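Local coordinates for protein immunoreactive 84kD antigen PG93 (Porphyromonas gingivalis, PDB 5M11) that serves as an essential bacterial surface component of the type-IX secretion system and binds zinc and calcium ions, at residues A[328-333]-A[341-346]; A[361-366]-A[401-406]; A[371-376]-A[388-393]. All blocks are in the same frame, centred on the assembly; numbering follows the deposited sequence.

Interaction 1: residues A[328-333]-A[341-346]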
ATOM      1  N   ALA A 328       5.033   5.688 -11.423  1.00 51.33           N
ATOM      2  CA  ALA A 328       3.932   5.839 -10.482  1.00 52.79           C
ATOM      3  C   ALA A 328       3.787   7.267  -9.960  1.00 61.20           C
ATOM      4  O   ALA A 328       4.783   7.962  -9.718  1.00 61.48           O
ATOM      5  CB  ALA A 328       4.120   4.892  -9.322  1.00 54.11           C
ATOM      6  N   ALA A 329       2.520   7.683  -9.794  1.00 60.63           N
ATOM      7  CA  ALA A 329       2.080   8.982  -9.283  1.00 63.50           C
ATOM      8  C   ALA A 329       1.326   8.751  -7.996  1.00 72.82           C
ATOM      9  O   ALA A 329       0.419   7.916  -7.952  1.00 72.78           O
ATOM     10  CB  ALA A 329       1.194   9.690 -10.306  1.00 63.71           C
ATOM     11  N   SER A 330       1.704   9.454  -6.944  1.00 73.88           N
ATOM     12  CA  SER A 330       1.074   9.229  -5.658  1.00 77.00           C
ATOM     13  C   SER A 330      -0.134  10.141  -5.425  1.00 86.51           C
ATOM     14  O   SER A 330      -1.166   9.635  -4.980  1.00 86.94           O
ATOM     15  CB  SER A 330       2.097   9.377  -4.535  1.00 82.49           C
ATOM     16  OG  SER A 330       2.583  10.699  -4.402  1.00 95.39           O
ATOM     17  N   GLY A 331       0.023  11.447  -5.724  1.00 86.41           N
ATOM     18  CA  GLY A 331      -0.935  12.545  -5.536  1.00 88.50           C
ATOM     19  C   GLY A 331      -2.402  12.205  -5.662  1.00 92.81           C
ATOM     20  O   GLY A 331      -2.777  11.404  -6.518  1.00 90.31           O
ATOM     21  N   LEU A 332      -3.238  12.823  -4.815  1.00 93.18           N
ATOM     22  CA  LEU A 332      -4.679  12.563  -4.728  1.00 94.57           C
ATOM     23  C   LEU A 332      -5.569  13.420  -5.667  1.00 99.99           C
ATOM     24  O   LEU A 332      -5.178  14.508  -6.108  1.00 99.26           O
ATOM     25  CB  LEU A 332      -5.133  12.773  -3.273  1.00 98.09           C
ATOM     26  CG  LEU A 332      -5.293  11.510  -2.414  1.00103.09           C
ATOM     27  CD1 LEU A 332      -3.951  10.810  -2.154  1.00101.62           C
ATOM     28  CD2 LEU A 332      -5.942  11.841  -1.089  1.00109.34           C
ATOM     29  N   TRP A 333      -6.782  12.889  -5.959  1.00 97.93           N
ATOM     30  CA  TRP A 333      -7.828  13.521  -6.777  1.00 98.85           C
ATOM     31  C   TRP A 333      -9.116  13.672  -5.949  1.00106.72           C
ATOM     32  O   TRP A 333      -9.398  12.872  -5.047  1.00107.13           O
ATOM     33  CB  TRP A 333      -8.106  12.718  -8.085  1.00 94.69           C
ATOM     34  CG  TRP A 333      -9.258  13.208  -8.942  1.00 96.00           C
ATOM     35  CD1 TRP A 333      -9.193  14.103  -9.971  1.00 98.61           C
ATOM     36  CD2 TRP A 333     -10.641  12.809  -8.844  1.00 97.45           C
ATOM     37  NE1 TRP A 333     -10.447  14.305 -10.505  1.00 99.00           N
ATOM     38  CE2 TRP A 333     -11.355  13.525  -9.831  1.00101.72           C
ATOM     39  CE3 TRP A 333     -11.354  11.941  -7.991  1.00 99.71           C
ATOM     40  CZ2 TRP A 333     -12.744  13.386 -10.002  1.00102.78           C
ATOM     41  CZ3 TRP A 333     -12.729  11.809  -8.158  1.00102.75           C
ATOM     42  CH2 TRP A 333     -13.409  12.523  -9.151  1.00103.90           C
ATOM     43  N   ALA A 341       1.437  16.184  -1.100  1.00 86.52           N
ATOM     44  CA  ALA A 341       2.788  16.418  -1.610  1.00 84.35           C
ATOM     45  C   ALA A 341       3.069  15.603  -2.892  1.00 82.03           C
ATOM     46  O   ALA A 341       2.801  14.397  -2.936  1.00 78.97           O
ATOM     47  CB  ALA A 341       3.808  16.082  -0.538  1.00 86.48           C
ATOM     48  N   GLY A 342       3.529  16.302  -3.934  1.00 76.51           N
ATOM     49  CA  GLY A 342       3.853  15.717  -5.229  1.00 72.19           C
ATOM     50  C   GLY A 342       4.947  14.682  -5.091  1.00 72.14           C
ATOM     51  O   GLY A 342       5.893  14.881  -4.308  1.00 73.99           O
ATOM     52  N   MET A 343       4.782  13.538  -5.797  1.00 61.86           N
ATOM     53  CA  MET A 343       5.722  12.425  -5.748  1.00 58.78           C
ATOM     54  C   MET A 343       5.616  11.565  -7.015  1.00 61.56           C
ATOM     55  O   MET A 343       4.535  11.083  -7.385  1.00 61.48           O
ATOM     56  CB  MET A 343       5.495  11.586  -4.469  1.00 60.97           C
ATOM     57  CG  MET A 343       6.334  10.332  -4.356  1.00 62.20           C
ATOM     58  SD  MET A 343       8.060  10.577  -3.876  1.00 66.96           S
ATOM     59  CE  MET A 343       7.877  11.057  -2.137  1.00 67.61           C
ATOM     60  N   VAL A 344       6.756  11.387  -7.682  1.00 56.07           N
ATOM     61  CA  VAL A 344       6.855  10.555  -8.871  1.00 52.81           C
ATOM     62  C   VAL A 344       7.856   9.446  -8.511  1.00 56.74           C
ATOM     63  O   VAL A 344       8.935   9.721  -7.980  1.00 56.45           O
ATOM     64  CB  VAL A 344       7.227  11.356 -10.152  1.00 55.32           C
ATOM     65  CG1 VAL A 344       7.306  10.445 -11.364  1.00 53.08           C
ATOM     66  CG2 VAL A 344       6.231  12.480 -10.416  1.00 55.44           C
ATOM     67  N   LYS A 345       7.464   8.196  -8.734  1.00 52.26           N
ATOM     68  CA  LYS A 345       8.314   7.073  -8.399  1.00 51.39           C
ATOM     69  C   LYS A 345       8.582   6.228  -9.621  1.00 57.23           C
ATOM     70  O   LYS A 345       7.642   5.856 -10.328  1.00 56.61           O
ATOM     71  CB  LYS A 345       7.659   6.238  -7.311  1.00 51.65           C
ATOM     72  CG  LYS A 345       7.678   6.906  -5.963  1.00 52.86           C
ATOM     73  CD  LYS A 345       6.641   6.350  -5.022  1.00 52.37           C
ATOM     74  CE  LYS A 345       5.236   6.667  -5.454  1.00 50.67           C
ATOM     75  NZ  LYS A 345       4.282   5.912  -4.638  1.00 53.07           N
ATOM     76  N   LEU A 346       9.869   5.927  -9.873  1.00 54.70           N
ATOM     77  CA  LEU A 346      10.312   5.081 -10.980  1.00 53.24           C
ATOM     78  C   LEU A 346      11.080   3.905 -10.425  1.00 60.12           C
ATOM     79  O   LEU A 346      11.980   4.109  -9.596  1.00 61.37           O
ATOM     80  CB  LEU A 346      11.179   5.829 -12.002  1.00 53.17           C
ATOM     81  CG  LEU A 346      10.778   7.212 -12.522  1.00 57.75           C
ATOM     82  CD1 LEU A 346      11.516   7.492 -13.791  1.00 58.43           C
ATOM     83  CD2 LEU A 346       9.281   7.350 -12.804  1.00 56.87           C
TER
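Within one four-stranded antiparallel blade of a beta-propeller, residues 328-333 and 341-346 are the facing ends of the two middle strands, 325-329 and 343-347. Ala328 and Lys345 form a hydrogen-bonded pair, in which Ala328 N to Lys345 O is 2.8 Å. Lys345 N returns an almost straight bond to Ala328 O at 2.9 Å. Ala329 and Val344 follow as a non-hydrogen-bonded pair. One further bond, Ser330 N to Met343 O at 3.3 Å, carries the pairing just past the end of the first strand.

The two faces have different characters. Ala329 and Val344 turn their methyl groups toward the next blade, where both meet Ile376; a small and a beta-branched apolar residue suit this closely packed interface. Val344 has CG1 anti to the backbone N (chi1 -179°), with CG2 beside that N. On the other face, the short methyl of Ala328 lies beside the stem of Lys345, CB to CB 4.3 Å. The lysine chain starts with CG anti to its carbonyl carbon, bends at chi3 (-68°) and crosses over the partner strand, so that NZ ends 4.1 Å from Ser330 CB. There the ammonium forms a salt bridge with Asp313, hydrogen-bonds Asp315 O and makes a cation-pi contact with Phe316, which together probably offset the cost of burying the charge.

Ser330 also borders a zinc site, since Asp315 and His340, which bind the ion, lie close to its side chain. A hydroxyl suits this polar corner, where it makes a weak hydrogen bond to Asp313. Its OG takes the crowded position between backbone N and carbonyl carbon (chi1 66°) and lies against the CB of Met343, whose CG runs anti to the backbone N before the chain bends away at chi2 and chi3.

Interaction 2: residues A[361-366]-A[401-406]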
ATOM      1  N   GLN A 361      10.652  21.305  -6.961  1.00 80.63           N
ATOM      2  CA  GLN A 361      10.573  22.746  -6.716  1.00 83.51           C
ATOM      3  C   GLN A 361      11.955  23.416  -6.782  1.00 88.93           C
ATOM      4  O   GLN A 361      12.032  24.555  -7.235  1.00 90.09           O
ATOM      5  CB  GLN A 361       9.919  23.028  -5.364  1.00 87.15           C
ATOM      6  CG  GLN A 361       8.393  23.067  -5.398  1.00 93.69           C
ATOM      7  CD  GLN A 361       7.800  23.187  -4.010  1.00117.48           C
ATOM      8  OE1 GLN A 361       6.889  22.449  -3.650  1.00108.23           O
ATOM      9  NE2 GLN A 361       8.306  24.108  -3.182  1.00117.36           N
ATOM     10  N   GLU A 362      13.031  22.711  -6.337  1.00 85.27           N
ATOM     11  CA  GLU A 362      14.427  23.188  -6.346  1.00 87.39           C
ATOM     12  C   GLU A 362      15.008  23.169  -7.753  1.00 90.36           C
ATOM     13  O   GLU A 362      15.720  24.100  -8.128  1.00 92.48           O
ATOM     14  CB  GLU A 362      15.322  22.329  -5.429  1.00 88.91           C
ATOM     15  CG  GLU A 362      15.147  22.579  -3.939  1.00103.39           C
ATOM     16  CD  GLU A 362      15.734  21.544  -2.992  1.00130.02           C
ATOM     17  OE1 GLU A 362      16.037  20.409  -3.431  1.00117.00           O
ATOM     18  OE2 GLU A 362      15.849  21.864  -1.786  1.00132.28           O
ATOM     19  N   GLN A 363      14.732  22.084  -8.511  1.00 83.65           N
ATOM     20  CA  GLN A 363      15.206  21.849  -9.877  1.00 81.90           C
ATOM     21  C   GLN A 363      14.604  22.843 -10.862  1.00 87.80           C
ATOM     22  O   GLN A 363      15.273  23.231 -11.822  1.00 88.06           O
ATOM     23  CB  GLN A 363      14.879  20.419 -10.321  1.00 78.93           C
ATOM     24  CG  GLN A 363      15.820  19.374  -9.749  1.00 88.83           C
ATOM     25  CD  GLN A 363      15.293  17.972  -9.894  1.00107.69           C
ATOM     26  OE1 GLN A 363      16.005  17.056 -10.309  1.00103.98           O
ATOM     27  NE2 GLN A 363      14.041  17.760  -9.528  1.00101.48           N
ATOM     28  N   LEU A 364      13.343  23.246 -10.642  1.00 85.12           N
ATOM     29  CA  LEU A 364      12.685  24.193 -11.533  1.00 86.15           C
ATOM     30  C   LEU A 364      12.747  25.609 -10.990  1.00 98.16           C
ATOM     31  O   LEU A 364      12.817  26.559 -11.782  1.00100.03           O
ATOM     32  CB  LEU A 364      11.241  23.792 -11.813  1.00 83.19           C
ATOM     33  CG  LEU A 364      11.095  22.668 -12.815  1.00 84.06           C
ATOM     34  CD1 LEU A 364       9.701  22.088 -12.793  1.00 82.30           C
ATOM     35  CD2 LEU A 364      11.464  23.121 -14.188  1.00 85.35           C
ATOM     36  N   GLY A 365      12.714  25.736  -9.659  1.00 98.08           N
ATOM     37  CA  GLY A 365      12.771  27.009  -8.951  1.00102.63           C
ATOM     38  C   GLY A 365      11.538  27.876  -9.117  1.00108.75           C
ATOM     39  O   GLY A 365      10.841  27.818 -10.143  1.00106.94           O
ATOM     40  N   GLY A 366      11.287  28.699  -8.109  1.00107.89           N
ATOM     41  CA  GLY A 366      10.174  29.632  -8.149  1.00108.89           C
ATOM     42  C   GLY A 366       8.951  29.249  -7.354  1.00111.04           C
ATOM     43  O   GLY A 366       8.969  28.295  -6.573  1.00108.94           O
ATOM     44  N   GLY A 401      16.567  12.335 -15.621  1.00 74.05           N
ATOM     45  CA  GLY A 401      16.588  12.317 -14.158  1.00 74.03           C
ATOM     46  C   GLY A 401      16.411  13.627 -13.420  1.00 77.75           C
ATOM     47  O   GLY A 401      16.777  13.720 -12.238  1.00 78.21           O
ATOM     48  N   LYS A 402      15.831  14.638 -14.098  1.00 73.14           N
ATOM     49  CA  LYS A 402      15.578  15.972 -13.541  1.00 74.72           C
ATOM     50  C   LYS A 402      14.329  16.578 -14.174  1.00 76.66           C
ATOM     51  O   LYS A 402      13.978  16.196 -15.294  1.00 75.58           O
ATOM     52  CB  LYS A 402      16.791  16.903 -13.781  1.00 80.49           C
ATOM     53  CG  LYS A 402      18.019  16.645 -12.904  1.00 92.09           C
ATOM     54  CD  LYS A 402      19.196  17.522 -13.287  1.00105.10           C
ATOM     55  CE  LYS A 402      20.461  17.123 -12.561  1.00121.08           C
ATOM     56  NZ  LYS A 402      21.568  18.087 -12.813  1.00133.04           N
ATOM     57  N   ALA A 403      13.663  17.521 -13.480  1.00 72.36           N
ATOM     58  CA  ALA A 403      12.478  18.188 -14.033  1.00 70.80           C
ATOM     59  C   ALA A 403      12.937  19.378 -14.829  1.00 75.59           C
ATOM     60  O   ALA A 403      13.365  20.379 -14.252  1.00 78.87           O
ATOM     61  CB  ALA A 403      11.525  18.612 -12.925  1.00 72.13           C
ATOM     62  N   ILE A 404      12.888  19.277 -16.157  1.00 69.59           N
ATOM     63  CA  ILE A 404      13.383  20.357 -17.018  1.00 70.35           C
ATOM     64  C   ILE A 404      12.339  21.500 -17.255  1.00 74.32           C
ATOM     65  O   ILE A 404      12.781  22.605 -17.580  1.00 77.75           O
ATOM     66  CB  ILE A 404      13.955  19.826 -18.363  1.00 72.29           C
ATOM     67  CG1 ILE A 404      12.916  19.051 -19.191  1.00 69.85           C
ATOM     68  CG2 ILE A 404      15.215  18.991 -18.140  1.00 73.37           C
ATOM     69  CD1 ILE A 404      13.150  19.138 -20.724  1.00 77.55           C
ATOM     70  N   ALA A 405      10.991  21.278 -17.098  1.00 66.72           N
ATOM     71  CA  ALA A 405      10.024  22.369 -17.340  1.00 66.38           C
ATOM     72  C   ALA A 405       8.687  22.212 -16.625  1.00 67.26           C
ATOM     73  O   ALA A 405       8.213  21.094 -16.463  1.00 63.65           O
ATOM     74  CB  ALA A 405       9.755  22.511 -18.838  1.00 66.40           C
ATOM     75  N   ARG A 406       8.048  23.361 -16.275  1.00 66.36           N
ATOM     76  CA  ARG A 406       6.680  23.468 -15.738  1.00 66.55           C
ATOM     77  C   ARG A 406       5.823  24.346 -16.687  1.00 74.19           C
ATOM     78  O   ARG A 406       6.130  25.521 -16.918  1.00 75.58           O
ATOM     79  CB  ARG A 406       6.610  23.996 -14.288  1.00 65.89           C
ATOM     80  CG  ARG A 406       5.163  24.125 -13.811  1.00 68.96           C
ATOM     81  CD  ARG A 406       5.004  24.741 -12.448  1.00 75.88           C
ATOM     82  NE  ARG A 406       4.920  26.203 -12.499  1.00 88.83           N
ATOM     83  CZ  ARG A 406       3.792  26.904 -12.415  1.00 93.04           C
ATOM     84  NH1 ARG A 406       2.624  26.286 -12.277  1.00 75.48           N
ATOM     85  NH2 ARG A 406       3.822  28.229 -12.462  1.00 69.96           N
TER
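The final turn of helix 357-364 lies beside strand 402-407 without any backbone hydrogen bond between them, the nearest CA atoms being those of Gln363 and Ala403 at 6.2 Å. The turn closes with a bond from Gly365 N to Gln361 O at 2.8 Å, after which Gly365 leaves the helix at a positive phi of 69°, a conformation that favours glycine.

Leu364 makes the largest share of the contact. With CG anti to the carbonyl carbon (chi1 -77°), its fork meets the strand from the helix side: CD1 touches both Ala403 CB and Arg406 CB, each at 3.9 Å, while CD2 rests on the backbone near Ala403 O and Ala405 N. A branched leucine can cover several residues in this way, and the small methyl of Ala403, pointing at the helix, lets it come close. The stem of Arg406 passes the leucine at about a right angle. Its first two torsions are extended, then the chain bends at chi3 (88°) and carries the guanidinium away to hydrogen-bond the carbonyl O of Asn393 through NH1, so only the aliphatic part serves this contact.

Gln363 covers the start of the strand. Its extended chain crosses that of Lys402 at about a right angle, and OE1 lies 3.3 Å from Lys402 CG, a van der Waals contact with the methylene stem, while NE2 makes a weak hydrogen bond to Thr359 O within its own helix. The lysine chain is extended throughout and carries its amino group clear of the helix, as befits an exposed position.

Strand 402-407 is the outermost of its blade, and a classic beta bulge at Ile404 and Ala405, both facing Glu397, inserts an extra residue into its pairing with strand 394-399; from that neighbouring strand Phe396 and Phe398 pack against Leu364 and Ala403, so the short helix covers the blade's edge.

Interaction 3: residues A[371-376]-A[388-393]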
ATOM      1  N   ASN A 371       2.227  19.676  -6.106  1.00 84.94           N
ATOM      2  CA  ASN A 371       1.310  18.856  -5.333  1.00 84.68           C
ATOM      3  C   ASN A 371       0.366  18.117  -6.261  1.00 86.12           C
ATOM      4  O   ASN A 371       0.119  18.554  -7.391  1.00 85.35           O
ATOM      5  CB  ASN A 371       0.491  19.714  -4.345  1.00 89.24           C
ATOM      6  CG  ASN A 371       1.230  20.277  -3.152  1.00105.13           C
ATOM      7  OD1 ASN A 371       2.066  19.625  -2.509  1.00 94.35           O
ATOM      8  ND2 ASN A 371       0.851  21.480  -2.770  1.00 99.43           N
ATOM      9  N   ASP A 372      -0.183  17.011  -5.747  1.00 81.03           N
ATOM     10  CA  ASP A 372      -1.178  16.144  -6.356  1.00 78.08           C
ATOM     11  C   ASP A 372      -0.810  15.773  -7.781  1.00 77.49           C
ATOM     12  O   ASP A 372      -1.547  16.094  -8.718  1.00 76.51           O
ATOM     13  CB  ASP A 372      -2.586  16.771  -6.300  1.00 82.11           C
ATOM     14  CG  ASP A 372      -2.889  17.524  -5.020  1.00 95.86           C
ATOM     15  OD1 ASP A 372      -3.020  16.865  -3.959  1.00 96.38           O
ATOM     16  OD2 ASP A 372      -2.988  18.773  -5.076  1.00104.29           O
ATOM     17  N   ALA A 373       0.339  15.094  -7.939  1.00 71.72           N
ATOM     18  CA  ALA A 373       0.766  14.530  -9.218  1.00 68.62           C
ATOM     19  C   ALA A 373      -0.147  13.326  -9.467  1.00 71.11           C
ATOM     20  O   ALA A 373      -0.151  12.396  -8.662  1.00 70.19           O
ATOM     21  CB  ALA A 373       2.233  14.129  -9.149  1.00 68.53           C
ATOM     22  N   ILE A 374      -1.002  13.386 -10.494  1.00 68.11           N
ATOM     23  CA  ILE A 374      -2.018  12.344 -10.675  1.00 67.65           C
ATOM     24  C   ILE A 374      -1.939  11.521 -11.996  1.00 70.19           C
ATOM     25  O   ILE A 374      -2.685  10.532 -12.111  1.00 70.30           O
ATOM     26  CB  ILE A 374      -3.431  12.961 -10.534  1.00 72.56           C
ATOM     27  CG1 ILE A 374      -3.565  14.251 -11.353  1.00 73.90           C
ATOM     28  CG2 ILE A 374      -3.782  13.186  -9.071  1.00 75.70           C
ATOM     29  CD1 ILE A 374      -4.813  14.396 -11.911  1.00 84.69           C
ATOM     30  N   ASP A 375      -1.094  11.910 -12.977  1.00 64.40           N
ATOM     31  CA  ASP A 375      -0.966  11.129 -14.213  1.00 61.82           C
ATOM     32  C   ASP A 375       0.444  11.238 -14.818  1.00 63.83           C
ATOM     33  O   ASP A 375       1.119  12.263 -14.705  1.00 63.41           O
ATOM     34  CB  ASP A 375      -2.041  11.493 -15.269  1.00 64.00           C
ATOM     35  CG  ASP A 375      -2.569  10.333 -16.131  1.00 75.89           C
ATOM     36  OD1 ASP A 375      -1.878   9.282 -16.230  1.00 74.32           O
ATOM     37  OD2 ASP A 375      -3.651  10.488 -16.733  1.00 85.45           O
ATOM     38  N   ILE A 376       0.878  10.134 -15.432  1.00 59.72           N
ATOM     39  CA  ILE A 376       2.159   9.987 -16.108  1.00 59.65           C
ATOM     40  C   ILE A 376       1.907   9.693 -17.580  1.00 63.62           C
ATOM     41  O   ILE A 376       0.883   9.084 -17.938  1.00 63.61           O
ATOM     42  CB  ILE A 376       3.036   8.865 -15.468  1.00 62.49           C
ATOM     43  CG1 ILE A 376       2.894   8.786 -13.910  1.00 64.26           C
ATOM     44  CG2 ILE A 376       4.515   8.981 -15.904  1.00 63.00           C
ATOM     45  CD1 ILE A 376       3.606   9.894 -13.064  1.00 74.61           C
ATOM     46  N   VAL A 388       4.305  14.741 -16.517  1.00 58.63           N
ATOM     47  CA  VAL A 388       3.489  14.531 -15.318  1.00 58.61           C
ATOM     48  C   VAL A 388       2.414  15.627 -15.213  1.00 64.24           C
ATOM     49  O   VAL A 388       2.715  16.813 -15.292  1.00 65.55           O
ATOM     50  CB  VAL A 388       4.330  14.429 -14.017  1.00 62.66           C
ATOM     51  CG1 VAL A 388       3.440  14.178 -12.797  1.00 62.50           C
ATOM     52  CG2 VAL A 388       5.387  13.334 -14.135  1.00 61.38           C
ATOM     53  N   GLY A 389       1.175  15.197 -15.015  1.00 60.41           N
ATOM     54  CA  GLY A 389       0.041  16.088 -14.845  1.00 61.82           C
ATOM     55  C   GLY A 389      -0.325  16.207 -13.387  1.00 68.21           C
ATOM     56  O   GLY A 389      -0.649  15.199 -12.744  1.00 68.37           O
ATOM     57  N   THR A 390      -0.217  17.431 -12.844  1.00 65.98           N
ATOM     58  CA  THR A 390      -0.584  17.733 -11.466  1.00 67.75           C
ATOM     59  C   THR A 390      -1.973  18.361 -11.441  1.00 72.86           C
ATOM     60  O   THR A 390      -2.307  19.186 -12.303  1.00 73.06           O
ATOM     61  CB  THR A 390       0.436  18.637 -10.775  1.00 81.81           C
ATOM     62  OG1 THR A 390       0.569  19.842 -11.522  1.00 85.71           O
ATOM     63  CG2 THR A 390       1.790  17.960 -10.568  1.00 79.35           C
ATOM     64  N   TRP A 391      -2.787  17.964 -10.461  1.00 69.90           N
ATOM     65  CA  TRP A 391      -4.129  18.502 -10.345  1.00 71.43           C
ATOM     66  C   TRP A 391      -4.078  19.826  -9.557  1.00 78.30           C
ATOM     67  O   TRP A 391      -4.163  19.841  -8.323  1.00 79.90           O
ATOM     68  CB  TRP A 391      -5.072  17.463  -9.728  1.00 69.73           C
ATOM     69  CG  TRP A 391      -6.510  17.696 -10.062  1.00 71.86           C
ATOM     70  CD1 TRP A 391      -7.490  18.098  -9.205  1.00 77.71           C
ATOM     71  CD2 TRP A 391      -7.131  17.546 -11.347  1.00 70.43           C
ATOM     72  NE1 TRP A 391      -8.682  18.217  -9.874  1.00 78.08           N
ATOM     73  CE2 TRP A 391      -8.492  17.886 -11.194  1.00 76.99           C
ATOM     74  CE3 TRP A 391      -6.659  17.207 -12.630  1.00 69.00           C
ATOM     75  CZ2 TRP A 391      -9.387  17.888 -12.275  1.00 76.01           C
ATOM     76  CZ3 TRP A 391      -7.547  17.218 -13.697  1.00 70.08           C
ATOM     77  CH2 TRP A 391      -8.889  17.563 -13.517  1.00 72.99           C
ATOM     78  N   GLY A 392      -3.861  20.915 -10.299  1.00 74.91           N
ATOM     79  CA  GLY A 392      -3.754  22.262  -9.759  1.00 77.97           C
ATOM     80  C   GLY A 392      -2.477  23.015 -10.088  1.00 83.11           C
ATOM     81  O   GLY A 392      -2.516  24.240 -10.183  1.00 86.20           O
ATOM     82  N   ASN A 393      -1.339  22.314 -10.281  1.00 78.28           N
ATOM     83  CA  ASN A 393      -0.044  22.971 -10.531  1.00 79.51           C
ATOM     84  C   ASN A 393       0.499  22.910 -12.000  1.00 80.93           C
ATOM     85  O   ASN A 393       1.595  23.424 -12.266  1.00 81.62           O
ATOM     86  CB  ASN A 393       1.017  22.418  -9.580  1.00 83.30           C
ATOM     87  CG  ASN A 393       0.905  22.972  -8.185  1.00113.23           C
ATOM     88  OD1 ASN A 393       1.197  24.155  -7.928  1.00105.18           O
ATOM     89  ND2 ASN A 393       0.484  22.117  -7.255  1.00107.95           N
TER
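A beta hairpin formed by strands 373-378 and 386-390, the first two strands of a propeller blade, brings residues 371-376 against residues 388-393. The short strand axes approach to 4.7 Å at 151° between their directions, and a classic beta bulge shifts the register. Opposite Gly389, both Ile374 and Asp375 face the same carbonyl: Ile374 N binds Gly389 O at 2.9 Å, nearly along the C=O axis, and Asp375 N adds a weak bond to it. Gly389 N returns to Asp375 O at 3.0 Å from above the carbonyl plane. Beyond the bulge, Trp391 N reaches Asp372 O at 2.8 Å in a nearly straight bond.

One face is largely apolar: Ala373 CB meets Val388 CG1 at 3.8 Å, and Ile376 CD1 lies by Val388 CG2, the two side chains side by side and pointing the same way. Thr390 presents its CG2 methyl to Ala373 while OG1, in the crowded position between backbone N and carbonyl carbon (chi1 58°), hydrogen-bonds Gly394 O, a double role that suits threonine.

Ile374 also holds CG1 in the crowded position (chi1 47°), which brings CD1 to 3.4 Å from Trp391 CE3 in an oblique crossing. The indole, its CG anti to the backbone N, also meets the ring of Trp333. Trp391 centres an inverse gamma turn, and at Gly392 a CB would collide with the preceding carbonyl O, hence glycine. Asn393 swings its amide toward Asn371, but ND2 finds its hydrogen bond at Ser369 OG.

Asp372 directs OD1 to the backbone N of His340 and so may help to position this zinc ligand through its main chain. A hairpin of neighbouring antiparallel strands, bulged near its open end and tied by polar side chains to adjoining loops and strands, belongs to the up-and-down meander of a beta-propeller blade.

Along the chain, interaction 1 closes before the other two open, and interaction 3 is nested inside the loop closed by interaction 2. Interaction 1 joins the middle strands of one blade; in the next, 3 lies on the first two strands and 2 where helix 357-364, which leads from the first blade to the second, meets the last strand. The centres of 1 and 3 are about 8 Å apart and their atoms touch, as at Ala329 CB and Ala373 O, so blade packs on blade. Interactions 2 and 3, whose centres are about 14 Å apart, meet through Arg406 and Asn393. The zinc ligand His340 adjoins both 1 and 3, placing that metal site near the blade-to-blade interface.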